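Local coordinates for short-chain dehydrogenase/reductase SDR (Vibrio parahaemolyticus, PDB 3GUY) that probably catalyses NAD(P)(H)-dependent oxidation or reduction of a small-molecule substrate, at the interface of chains A and B. Numbering follows the deposited sequence. Chains: chain A/B, Short-chain dehydrogenase/reductase SDR.

The interface of chains A and B. Residues chain A 152, 155-156, 159; chain B 136-137, 140, 144.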
ATOM      1  N   GLY A 152      -2.401  10.689   2.524  1.00 17.46           N
ATOM      2  CA  GLY A 152      -1.010  10.920   2.989  1.00 17.31           C
ATOM      3  C   GLY A 152      -0.968  11.912   4.135  1.00 17.34           C
ATOM      4  O   GLY A 152      -0.283  11.675   5.175  1.00 18.23           O
ATOM      5  N   GLU A 155      -2.690  10.151   7.321  1.00 18.17           N
ATOM      6  CA  GLU A 155      -1.865   9.106   7.879  1.00 19.28           C
ATOM      7  C   GLU A 155      -0.665   9.690   8.606  1.00 18.71           C
ATOM      8  O   GLU A 155      -0.302   9.164   9.656  1.00 18.77           O
ATOM      9  CB  GLU A 155      -1.439   8.104   6.851  1.00 17.82           C
ATOM     10  CG  GLU A 155      -2.643   7.339   6.250  1.00 22.89           C
ATOM     11  CD  GLU A 155      -3.267   6.347   7.189  1.00 26.23           C
ATOM     12  OE1 GLU A 155      -3.048   6.461   8.411  1.00 26.39           O
ATOM     13  OE2 GLU A 155      -4.008   5.442   6.696  1.00 30.30           O
ATOM     14  N   SER A 156      -0.129  10.805   8.099  1.00 17.98           N
ATOM     15  CA  SER A 156       0.987  11.504   8.754  1.00 17.96           C
ATOM     16  C   SER A 156       0.549  12.188  10.056  1.00 17.20           C
ATOM     17  O   SER A 156       1.226  12.087  11.043  1.00 18.44           O
ATOM     18  CB  SER A 156       1.619  12.522   7.818  1.00 16.93           C
ATOM     19  OG  SER A 156       2.143  11.849   6.676  1.00 17.91           O
ATOM     20  N   LEU A 159       0.189   9.898  13.028  1.00 20.84           N
ATOM     21  CA  LEU A 159       1.477   9.664  13.697  1.00 22.46           C
ATOM     22  C   LEU A 159       1.825  10.789  14.668  1.00 22.97           C
ATOM     23  O   LEU A 159       2.384  10.516  15.711  1.00 23.61           O
ATOM     24  CB  LEU A 159       2.601   9.520  12.675  1.00 21.91           C
ATOM     25  CG  LEU A 159       2.481   8.349  11.691  1.00 22.15           C
ATOM     26  CD1 LEU A 159       3.697   8.417  10.697  1.00 20.77           C
ATOM     27  CD2 LEU A 159       2.377   7.029  12.430  1.00 23.33           C
TER
ATOM     28  N   PRO B 136       3.608   7.492   5.353  1.00 21.85           N
ATOM     29  CA  PRO B 136       3.373   8.729   6.078  1.00 22.32           C
ATOM     30  C   PRO B 136       4.575   9.025   6.963  1.00 23.11           C
ATOM     31  O   PRO B 136       5.292   8.110   7.322  1.00 23.02           O
ATOM     32  CB  PRO B 136       2.170   8.395   6.948  1.00 21.70           C
ATOM     33  CG  PRO B 136       2.286   6.967   7.228  1.00 20.32           C
ATOM     34  CD  PRO B 136       2.961   6.341   6.000  1.00 23.08           C
ATOM     35  N   LYS B 137       4.769  10.287   7.323  1.00 23.13           N
ATOM     36  CA  LYS B 137       5.875  10.683   8.190  1.00 22.93           C
ATOM     37  C   LYS B 137       5.452  11.851   9.096  1.00 22.69           C
ATOM     38  O   LYS B 137       4.905  12.856   8.620  1.00 19.42           O
ATOM     39  CB  LYS B 137       7.065  11.112   7.318  1.00 23.48           C
ATOM     40  CG  LYS B 137       7.479  10.057   6.252  1.00 28.21           C
ATOM     41  CD  LYS B 137       8.821  10.373   5.572  1.00 33.56           C
ATOM     42  CE  LYS B 137       9.328   9.202   4.657  1.00 35.96           C
ATOM     43  NZ  LYS B 137      10.449   9.634   3.773  1.00 35.30           N
ATOM     44  N   GLU B 140       5.995  15.750   8.501  1.00 18.47           N
ATOM     45  CA  GLU B 140       6.061  15.916   7.064  1.00 18.78           C
ATOM     46  C   GLU B 140       4.673  15.744   6.430  1.00 17.78           C
ATOM     47  O   GLU B 140       4.581  15.320   5.307  1.00 17.93           O
ATOM     48  CB  GLU B 140       7.023  14.910   6.437  1.00 18.00           C
ATOM     49  CG  GLU B 140       8.367  14.745   7.167  1.00 23.21           C
ATOM     50  CD  GLU B 140       9.406  13.939   6.382  1.00 26.17           C
ATOM     51  OE1 GLU B 140       9.255  13.667   5.153  1.00 31.38           O
ATOM     52  OE2 GLU B 140      10.396  13.587   7.014  1.00 31.58           O
ATOM     53  N   CYS B 144       4.339  14.725   2.582  1.00 16.67           N
ATOM     54  CA  CYS B 144       3.653  13.468   2.276  1.00 16.51           C
ATOM     55  C   CYS B 144       2.440  13.711   1.381  1.00 16.29           C
ATOM     56  O   CYS B 144       2.321  13.102   0.337  1.00 16.06           O
ATOM     57  CB  CYS B 144       3.286  12.696   3.519  1.00 15.55           C
ATOM     58  SG  CYS B 144       4.781  12.061   4.302  1.00 20.89           S
TER
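A:Ser156 meets the B:Pro136–B:Lys137 segment through its hydroxyl: OG accepts a hydrogen bond from the backbone N of B:Lys137 at 3.1 Å. This bond is fairly straight, with 153° at the hydrogen. The same OG donates back into its own helix, to the carbonyl O of A:Gly152 one turn earlier at 2.9 Å, approaching tilted 29° from the carbonyl plane. With OG beside the backbone N (chi1 -61°), the hydroxyl can serve both partners, and the two bonds together would hold its rotation while satisfying a main-chain N-H of the other subunit.

The ring of B:Pro136 lies against the helix surface between A:Glu155 and A:Leu159. Its CB meets the CB of A:Glu155 at 3.6 Å and the CA of A:Ser156 at 3.8 Å, whereas CG faces the CD1 methyl of A:Leu159. That CD1 branch also reaches over the B:Pro136 peptide, 3.7 Å from its carbonyl O, and touches the CA of B:Lys137. A:Glu155 contributes its CB; CG already turns off from the ring and the carboxylate lies beyond it. Beyond the serine, the CB of B:Cys144 packs 3.5 Å from A:Ser156 OG.

The patch sets one face of helix 141-160 of chain A against the loop preceding the equivalent helix of chain B. This long helix, which carries the catalytic Tyr-X-X-X-Lys motif near its start, thus also forms the subunit contact. A twofold twin exchanges the chains, in an interface that may correspond to the helix-mediated dimers common in the family.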